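Local structure of carbonic anhydrase (Neosartorya fumigata, 6LAC) at residues G33-G38 against E54-G59; G88-H93 against V167-T172; T113-H118 against R132-L137. The protein probably catalyses the reversible hydration of carbon dioxide to hydrogencarbonate as a zinc-dependent, beta-class carbonic anhydrase. The protein carries 1 engineered substitution. All coordinates share one frame; numbering follows the deposited sequence.

Contacts 1 and 2 lie on one sheet and share the zinc: C34 and D36 come from contact 1, H89 and C92 from contact 2, each set at or just after the end of a parallel strand. Both are buried, but contact 1 also faces the second subunit, while the K170 side of contact 2 opens to solvent. Backbone hydrogen bonds dominate in both, supplemented by a buried arginine in the first and by waters in the second. Contact 3 joins two helices away from the metal and relies on leucine packing and a CH-pi contact, with R115 and H118 partly exposed. It meets contact 2 through polar links, Y90 to E136 and D169 to R132.

Contact 1 of 3, residues G33-G38 against E54-G59; sequences GCSDSG and EYRSLG. With ZN (zinc ion), chain C.
Half of the zinc site of a beta-class carbonic anhydrase is built here, where strand 29-34 ends beside strand 52-57. C34, at the strand end, gives SG, anti to its backbone N (chi1 -178°), to ZN at 2.2 Å, and the turn after it brings D36. The strands run parallel, and G33 is bonded to both neighbours of R56: its N donates to Y55 O (3.1 Å) and its O accepts from S57 N (3.0 Å). One step on, S35 N reaches S57 O from above the carbonyl plane. R56 leaves its strand with CG anti to the backbone N, then bends at chi3 (-65°) so that a guanidinium face lies over G33 CA; glycine suits a place where the arginine fills the room a side chain would need. From this position R56 NH1 gives a nearly straight bond to C34 O (2.9 Å, 167°). That oxygen takes a second donor from within the type I turn C34 to S37, S37 N. The zinc is held by two cysteines, a histidine and an aspartate, the set being completed by H89 and C92, as in the closed form of this family. D36 CG takes the crowded position between N and the carbonyl carbon, which places OD1 1.9 Å from ZN, while OD2 bonds to H93 N. D36 N points at C34 SG (3.5 Å), a bond that would ease the negative charge of a thiolate. R56 grips E54 side-on, NE and NH2 both meeting E54 OE2 at 2.8 Å; the single positive guanidinium lies between E54 and E41 and probably offsets their negative charges. S35 OG bonds to E54 O of the second subunit, and backbone hydrogen bonds from S35, E54 and R56 also cross to that subunit.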
loop_
_atom_site.group_PDB
_atom_site.type_symbol
_atom_site.label_atom_id
_atom_site.label_comp_id
_atom_site.label_asym_id
_atom_site.label_seq_id
_atom_site.Cartn_x
_atom_site.Cartn_y
_atom_site.Cartn_z
ATOM N N GLY A 33 2.137 -4.601 -4.191
ATOM C CA GLY A 33 2.881 -5.441 -3.263
ATOM C C GLY A 33 2.011 -5.753 -2.065
ATOM O O GLY A 33 0.867 -5.298 -1.894
ATOM N N CYS A 34 2.566 -6.566 -1.182
ATOM C CA CYS A 34 1.873 -7.056 0.040
ATOM C C CYS A 34 2.294 -6.279 1.286
ATOM O O CYS A 34 3.468 -5.960 1.510
ATOM C CB CYS A 34 2.152 -8.523 0.262
ATOM S SG CYS A 34 1.293 -9.189 1.720
ATOM N N SER A 35 1.290 -5.978 2.099
ATOM C CA SER A 35 1.480 -5.261 3.378
ATOM C C SER A 35 2.490 -5.920 4.323
ATOM O O SER A 35 3.090 -5.154 5.102
ATOM C CB SER A 35 0.170 -5.124 4.048
ATOM O OG SER A 35 -0.737 -4.349 3.258
ATOM N N ASP A 36 2.661 -7.248 4.308
ATOM C CA ASP A 36 3.639 -7.861 5.268
ATOM C C ASP A 36 4.957 -8.164 4.580
ATOM O O ASP A 36 5.779 -8.880 5.172
ATOM C CB ASP A 36 3.047 -9.051 6.025
ATOM C CG ASP A 36 2.774 -10.269 5.160
ATOM O OD1 ASP A 36 3.311 -10.358 4.020
ATOM O OD2 ASP A 36 2.091 -11.191 5.601
ATOM N N SER A 37 5.297 -7.547 3.454
ATOM C CA SER A 37 6.571 -7.864 2.767
ATOM C C SER A 37 7.705 -7.632 3.775
ATOM O O SER A 37 8.627 -8.441 3.839
ATOM C CB SER A 37 6.675 -7.096 1.511
ATOM O OG SER A 37 7.863 -7.410 0.812
ATOM N N GLY A 38 7.718 -6.525 4.504
ATOM C CA GLY A 38 8.555 -6.405 5.731
ATOM C C GLY A 38 10.035 -6.400 5.444
ATOM O O GLY A 38 10.809 -6.809 6.385
ATOM N N GLU A 54 2.883 3.159 -5.724
ATOM C CA GLU A 54 2.850 1.902 -4.953
ATOM C C GLU A 54 1.472 1.695 -4.342
ATOM O O GLU A 54 1.043 2.573 -3.543
ATOM C CB GLU A 54 3.959 1.980 -3.920
ATOM C CG GLU A 54 4.113 0.723 -3.092
ATOM C CD GLU A 54 5.257 0.779 -2.080
ATOM O OE1 GLU A 54 5.733 1.889 -1.814
ATOM O OE2 GLU A 54 5.592 -0.284 -1.517
ATOM N N TYR A 55 0.864 0.550 -4.582
ATOM C CA TYR A 55 -0.362 0.133 -3.891
ATOM C C TYR A 55 0.025 -1.100 -3.113
ATOM O O TYR A 55 0.429 -2.123 -3.685
ATOM C CB TYR A 55 -1.502 -0.166 -4.883
ATOM C CG TYR A 55 -2.794 -0.528 -4.186
ATOM C CD1 TYR A 55 -3.387 0.389 -3.318
ATOM C CD2 TYR A 55 -3.374 -1.771 -4.282
ATOM C CE1 TYR A 55 -4.525 0.102 -2.578
ATOM C CE2 TYR A 55 -4.526 -2.069 -3.551
ATOM C CZ TYR A 55 -5.081 -1.140 -2.687
ATOM O OH TYR A 55 -6.149 -1.387 -1.843
ATOM N N ARG A 56 -0.022 -1.011 -1.789
ATOM C CA ARG A 56 0.431 -2.125 -0.926
ATOM C C ARG A 56 -0.719 -2.577 -0.075
ATOM O O ARG A 56 -1.258 -1.781 0.705
ATOM C CB ARG A 56 1.680 -1.763 -0.154
ATOM C CG ARG A 56 2.267 -2.983 0.547
ATOM C CD ARG A 56 3.693 -2.698 0.959
ATOM N NE ARG A 56 4.620 -2.498 -0.155
ATOM C CZ ARG A 56 5.267 -3.433 -0.835
ATOM N NH1 ARG A 56 5.134 -4.705 -0.553
ATOM N NH2 ARG A 56 6.025 -3.052 -1.854
ATOM N N SER A 57 -1.109 -3.841 -0.224
ATOM C CA SER A 57 -2.406 -4.381 0.191
ATOM C C SER A 57 -2.261 -5.751 0.780
ATOM O O SER A 57 -1.231 -6.406 0.601
ATOM C CB SER A 57 -3.270 -4.522 -1.098
ATOM O OG SER A 57 -2.759 -5.476 -2.034
ATOM N N LEU A 58 -3.346 -6.273 1.310
ATOM C CA LEU A 58 -3.332 -7.651 1.827
ATOM C C LEU A 58 -3.017 -8.627 0.703
ATOM O O LEU A 58 -3.769 -8.695 -0.271
ATOM C CB LEU A 58 -4.687 -7.998 2.422
ATOM C CG LEU A 58 -5.144 -7.190 3.633
ATOM C CD1 LEU A 58 -6.585 -7.529 3.971
ATOM C CD2 LEU A 58 -4.220 -7.458 4.816
ATOM N N GLY A 59 -1.983 -9.413 0.870
ATOM C CA GLY A 59 -1.676 -10.504 -0.071
ATOM C C GLY A 59 -1.288 -10.031 -1.458
ATOM O O GLY A 59 -1.289 -10.873 -2.366
HETATM ZN ZN ZN C . 2.689 -10.869 2.266
#

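Contact 2 of 3, residues G88-H93 against V167-T172; sequences GHYGCH and VYDKAT. With ZN (zinc ion), chain C.
A single water is shared by a zinc ligand and a lysine: water 1 accepts from H89 ND1 (2.9 Å) and from K170 NZ. It holds the imidazole from the side away from the metal, where H89 NE2 binds ZN at 2.1 Å; the second nitrogen makes histidine apt for a ligand with a second shell. A type II turn from H89, in which G91 takes a positive phi (91°) that suits glycine, brings C92 SG to ZN at 2.3 Å. K170 bends at chi4 (-67°), turning NZ back to a weak bond with Y90 O (3.2 Å). Water 2 lies 2.7 Å from Y90 O and near Y168 O, and accepts from K170 N. Between the parallel strands, Y168 N donates to G88 O (2.9 Å) and Y90 N to Y168 O (3.0 Å). Y90 CG lies anti to the carbonyl carbon (chi1 -60°), and V167 CG1 sits over the ring centre, 3.5 Å from its centroid, a CH-pi contact suited to a methyl of a beta-branched side chain. D169 OD1 accepts from A171 N, an Asx turn, and from T172 N. Strand 174-178 flanks V167 and D169, while helix 127-148 sets V135 against V167 and R132 in cation-pi contact with Y90.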
loop_
_atom_site.group_PDB
_atom_site.type_symbol
_atom_site.label_atom_id
_atom_site.label_comp_id
_atom_site.label_asym_id
_atom_site.label_seq_id
_atom_site.Cartn_x
_atom_site.Cartn_y
_atom_site.Cartn_z
ATOM N N GLY A 88 4.690 -10.571 -5.395
ATOM C CA GLY A 88 4.562 -11.359 -4.172
ATOM C C GLY A 88 5.880 -11.509 -3.490
ATOM O O GLY A 88 6.900 -10.982 -3.963
ATOM N N HIS A 89 5.858 -12.170 -2.328
ATOM C CA HIS A 89 7.126 -12.301 -1.590
ATOM C C HIS A 89 7.123 -13.577 -0.764
ATOM O O HIS A 89 6.176 -13.890 -0.088
ATOM C CB HIS A 89 7.388 -11.038 -0.739
ATOM C CG HIS A 89 6.422 -10.894 0.350
ATOM N ND1 HIS A 89 6.723 -11.219 1.681
ATOM C CD2 HIS A 89 5.108 -10.652 0.325
ATOM C CE1 HIS A 89 5.640 -11.096 2.391
ATOM N NE2 HIS A 89 4.635 -10.739 1.601
ATOM N N TYR A 90 8.260 -14.248 -0.866
ATOM C CA TYR A 90 8.436 -15.448 -0.022
ATOM C C TYR A 90 8.394 -15.089 1.468
ATOM O O TYR A 90 8.972 -14.085 1.873
ATOM C CB TYR A 90 9.681 -16.220 -0.424
ATOM C CG TYR A 90 9.669 -16.703 -1.861
ATOM C CD1 TYR A 90 8.704 -17.584 -2.329
ATOM C CD2 TYR A 90 10.657 -16.319 -2.736
ATOM C CE1 TYR A 90 8.689 -18.011 -3.652
ATOM C CE2 TYR A 90 10.665 -16.727 -4.061
ATOM C CZ TYR A 90 9.702 -17.597 -4.504
ATOM O OH TYR A 90 9.782 -18.007 -5.823
ATOM N N GLY A 91 7.757 -15.962 2.231
ATOM C CA GLY A 91 7.566 -15.763 3.671
ATOM C C GLY A 91 6.295 -15.051 4.027
ATOM O O GLY A 91 6.049 -14.782 5.217
ATOM N N CYS A 92 5.507 -14.633 3.038
ATOM C CA CYS A 92 4.179 -14.009 3.241
ATOM C C CYS A 92 3.386 -14.767 4.290
ATOM O O CYS A 92 3.259 -15.972 4.207
ATOM C CB CYS A 92 3.468 -14.032 1.898
ATOM S SG CYS A 92 1.955 -13.026 1.873
ATOM N N HIS A 93 2.797 -14.088 5.260
ATOM C CA HIS A 93 1.917 -14.700 6.268
ATOM C C HIS A 93 0.501 -14.751 5.752
ATOM O O HIS A 93 -0.328 -15.581 6.188
ATOM C CB HIS A 93 2.008 -13.969 7.616
ATOM C CG HIS A 93 3.362 -14.034 8.196
ATOM N ND1 HIS A 93 3.835 -15.107 8.921
ATOM C CD2 HIS A 93 4.386 -13.168 8.118
ATOM C CE1 HIS A 93 5.092 -14.882 9.271
ATOM N NE2 HIS A 93 5.450 -13.711 8.795
ATOM N N VAL A 167 8.152 -12.392 -7.956
ATOM C CA VAL A 167 8.268 -12.712 -6.511
ATOM C C VAL A 167 9.598 -12.248 -5.982
ATOM O O VAL A 167 10.636 -12.442 -6.634
ATOM C CB VAL A 167 8.082 -14.194 -6.257
ATOM C CG1 VAL A 167 8.047 -14.476 -4.783
ATOM C CG2 VAL A 167 6.893 -14.753 -6.962
ATOM N N TYR A 168 9.563 -11.598 -4.846
ATOM C CA TYR A 168 10.747 -11.096 -4.158
ATOM C C TYR A 168 11.143 -12.079 -3.070
ATOM O O TYR A 168 10.324 -12.531 -2.292
ATOM C CB TYR A 168 10.415 -9.749 -3.570
ATOM C CG TYR A 168 11.358 -9.261 -2.520
ATOM C CD1 TYR A 168 12.680 -9.013 -2.788
ATOM C CD2 TYR A 168 10.888 -8.974 -1.241
ATOM C CE1 TYR A 168 13.551 -8.571 -1.775
ATOM C CE2 TYR A 168 11.705 -8.483 -0.239
ATOM C CZ TYR A 168 13.047 -8.312 -0.519
ATOM O OH TYR A 168 13.878 -7.809 0.481
ATOM N N ASP A 169 12.446 -12.376 -3.041
ATOM C CA ASP A 169 13.040 -13.275 -2.015
ATOM C C ASP A 169 13.998 -12.483 -1.122
ATOM O O ASP A 169 15.089 -12.101 -1.611
ATOM C CB ASP A 169 13.795 -14.391 -2.740
ATOM C CG ASP A 169 14.273 -15.493 -1.818
ATOM O OD1 ASP A 169 14.619 -15.173 -0.661
ATOM O OD2 ASP A 169 14.253 -16.661 -2.275
ATOM N N LYS A 170 13.586 -12.197 0.110
ATOM C CA LYS A 170 14.387 -11.346 1.018
ATOM C C LYS A 170 15.646 -12.114 1.460
ATOM O O LYS A 170 16.507 -11.450 2.002
ATOM C CB LYS A 170 13.549 -10.825 2.176
ATOM C CG LYS A 170 13.025 -11.872 3.121
ATOM C CD LYS A 170 12.274 -11.275 4.272
ATOM C CE LYS A 170 11.561 -12.282 5.149
ATOM N NZ LYS A 170 10.445 -12.968 4.469
ATOM N N ALA A 171 15.718 -13.412 1.238
ATOM C CA ALA A 171 16.902 -14.214 1.659
ATOM C C ALA A 171 18.016 -14.102 0.595
ATOM O O ALA A 171 19.187 -13.825 0.980
ATOM C CB ALA A 171 16.484 -15.620 2.012
ATOM N N THR A 172 17.711 -14.269 -0.690
ATOM C CA THR A 172 18.645 -14.067 -1.833
ATOM C C THR A 172 18.742 -12.590 -2.233
ATOM O O THR A 172 19.575 -12.244 -3.099
ATOM C CB THR A 172 18.250 -14.952 -3.014
ATOM O OG1 THR A 172 16.960 -14.514 -3.464
ATOM C CG2 THR A 172 18.182 -16.428 -2.684
HETATM ZN ZN ZN C . 2.689 -10.869 2.266
HETATM O O HOH W 1 9.421 -10.802 2.501
HETATM O O HOH W 2 10.685 -12.367 0.623
#

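Contact 3 of 3, residues T113-H118 against R132-L137; sequences TLRSTH and RALVEL
L137 on helix 127-148 starts with its CB 4.2 Å from L114 CD2, and CG, anti to the carbonyl carbon, sends both methyls toward H118. CD1 touches H118 CB at 3.7 Å and lies close to CG of that ring. CD2 goes over the middle of the imidazole, 3.7 Å from the H118 centroid and only 5° off the normal, a CH-pi contact made tip to tip. T117 CG2 covers the opposite face toward its rim, so the ring lies between two methyls. H118 follows the last turn of helix 107-117, and its NE2 is hydrogen-bonded to E141, which helps fix the ring's rotation. One turn earlier on the second helix, L134 fits its CD1 against L114 CB (4.0 Å) and R115 CG, while CD2 approaches R115 NH1; that NH1 bonds to G97 O and R115 NH2 to D112. The helix segments cross steeply, at 108° with axes 10.6 Å apart, so leucines, long enough to span the gap, suit the buried centre, and L122 of helix 119-123 packs on L134 and L137 as well. Between the two segments the chemistry is thus apolar and CH-pi, while the bond from H118 to E141 adds a directional tie to the same helix, 127-148.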
loop_
_atom_site.group_PDB
_atom_site.type_symbol
_atom_site.label_atom_id
_atom_site.label_comp_id
_atom_site.label_asym_id
_atom_site.label_seq_id
_atom_site.Cartn_x
_atom_site.Cartn_y
_atom_site.Cartn_z
ATOM N N THR A 113 -9.863 -20.606 -3.020
ATOM C CA THR A 113 -9.877 -21.024 -4.421
ATOM C C THR A 113 -8.486 -21.406 -4.939
ATOM O O THR A 113 -8.389 -22.370 -5.686
ATOM C CB THR A 113 -10.515 -19.953 -5.285
ATOM O OG1 THR A 113 -11.898 -20.010 -4.963
ATOM C CG2 THR A 113 -10.297 -20.186 -6.757
ATOM N N LEU A 114 -7.411 -20.675 -4.606
ATOM C CA LEU A 114 -6.056 -21.111 -5.007
ATOM C C LEU A 114 -5.810 -22.512 -4.488
ATOM O O LEU A 114 -5.259 -23.329 -5.197
ATOM C CB LEU A 114 -4.965 -20.211 -4.437
ATOM C CG LEU A 114 -4.726 -18.914 -5.161
ATOM C CD1 LEU A 114 -3.667 -18.144 -4.373
ATOM C CD2 LEU A 114 -4.298 -19.167 -6.599
ATOM N N ARG A 115 -6.050 -22.699 -3.190
ATOM C CA ARG A 115 -5.713 -23.972 -2.530
ATOM C C ARG A 115 -6.500 -25.104 -3.187
ATOM O O ARG A 115 -5.946 -26.186 -3.301
ATOM C CB ARG A 115 -5.948 -23.875 -1.022
ATOM C CG ARG A 115 -4.942 -22.962 -0.326
ATOM C CD ARG A 115 -4.837 -23.023 1.192
ATOM N NE ARG A 115 -5.768 -22.053 1.691
ATOM C CZ ARG A 115 -5.543 -20.891 2.320
ATOM N NH1 ARG A 115 -4.304 -20.539 2.663
ATOM N NH2 ARG A 115 -6.552 -20.077 2.626
ATOM N N SER A 116 -7.782 -24.903 -3.515
ATOM C CA SER A 116 -8.614 -25.984 -4.117
ATOM C C SER A 116 -8.220 -26.188 -5.582
ATOM O O SER A 116 -8.033 -27.337 -5.999
ATOM C CB SER A 116 -10.080 -25.715 -3.936
ATOM O OG SER A 116 -10.482 -24.496 -4.531
ATOM N N THR A 117 -8.065 -25.113 -6.359
ATOM C CA THR A 117 -7.698 -25.195 -7.795
ATOM C C THR A 117 -6.357 -25.936 -7.913
ATOM O O THR A 117 -6.214 -26.800 -8.810
ATOM C CB THR A 117 -7.669 -23.799 -8.426
ATOM O OG1 THR A 117 -8.956 -23.221 -8.223
ATOM C CG2 THR A 117 -7.263 -23.808 -9.883
ATOM N N HIS A 118 -5.368 -25.614 -7.073
ATOM C CA HIS A 118 -3.987 -26.133 -7.183
ATOM C C HIS A 118 -3.655 -27.184 -6.124
ATOM O O HIS A 118 -2.499 -27.337 -5.831
ATOM C CB HIS A 118 -3.009 -24.938 -7.191
ATOM C CG HIS A 118 -3.296 -23.951 -8.269
ATOM N ND1 HIS A 118 -3.091 -24.224 -9.614
ATOM C CD2 HIS A 118 -3.856 -22.726 -8.219
ATOM C CE1 HIS A 118 -3.429 -23.173 -10.334
ATOM N NE2 HIS A 118 -3.942 -22.235 -9.498
ATOM N N ARG A 132 5.753 -21.345 -0.466
ATOM C CA ARG A 132 6.419 -20.630 -1.571
ATOM C C ARG A 132 5.611 -20.819 -2.849
ATOM O O ARG A 132 5.445 -19.872 -3.606
ATOM C CB ARG A 132 7.838 -21.159 -1.742
ATOM C CG ARG A 132 8.770 -20.735 -0.623
ATOM C CD ARG A 132 10.133 -21.333 -0.755
ATOM N NE ARG A 132 10.958 -20.633 -1.683
ATOM C CZ ARG A 132 11.747 -19.589 -1.382
ATOM N NH1 ARG A 132 11.788 -19.052 -0.169
ATOM N NH2 ARG A 132 12.479 -19.082 -2.324
ATOM N N ALA A 133 5.141 -22.021 -3.117
ATOM C CA ALA A 133 4.271 -22.263 -4.286
ATOM C C ALA A 133 3.000 -21.438 -4.182
ATOM O O ALA A 133 2.552 -20.897 -5.186
ATOM C CB ALA A 133 4.003 -23.748 -4.394
ATOM N N LEU A 134 2.370 -21.330 -3.019
ATOM C CA LEU A 134 1.143 -20.557 -2.886
ATOM C C LEU A 134 1.436 -19.092 -3.173
ATOM O O LEU A 134 0.647 -18.427 -3.878
ATOM C CB LEU A 134 0.613 -20.738 -1.472
ATOM C CG LEU A 134 -0.819 -20.315 -1.280
ATOM C CD1 LEU A 134 -1.789 -21.131 -2.155
ATOM C CD2 LEU A 134 -1.179 -20.479 0.197
ATOM N N VAL A 135 2.570 -18.585 -2.735
ATOM C CA VAL A 135 2.941 -17.175 -3.078
ATOM C C VAL A 135 2.969 -17.016 -4.605
ATOM O O VAL A 135 2.482 -16.020 -5.147
ATOM C CB VAL A 135 4.267 -16.805 -2.422
ATOM C CG1 VAL A 135 4.887 -15.589 -3.028
ATOM C CG2 VAL A 135 4.099 -16.608 -0.923
ATOM N N GLU A 136 3.649 -17.928 -5.288
ATOM C CA GLU A 136 3.830 -17.841 -6.759
ATOM C C GLU A 136 2.482 -17.949 -7.448
ATOM O O GLU A 136 2.207 -17.194 -8.409
ATOM C CB GLU A 136 4.767 -18.962 -7.243
ATOM C CG GLU A 136 6.176 -18.847 -6.707
ATOM C CD GLU A 136 7.054 -20.080 -6.815
ATOM O OE1 GLU A 136 6.541 -21.080 -7.347
ATOM O OE2 GLU A 136 8.218 -20.025 -6.328
ATOM N N LEU A 137 1.678 -18.913 -7.046
ATOM C CA LEU A 137 0.371 -19.137 -7.665
ATOM C C LEU A 137 -0.487 -17.902 -7.479
ATOM O O LEU A 137 -1.298 -17.565 -8.352
ATOM C CB LEU A 137 -0.301 -20.403 -7.128
ATOM C CG LEU A 137 0.366 -21.718 -7.573
ATOM C CD1 LEU A 137 -0.044 -22.832 -6.652
ATOM C CD2 LEU A 137 -0.017 -22.054 -9.006
#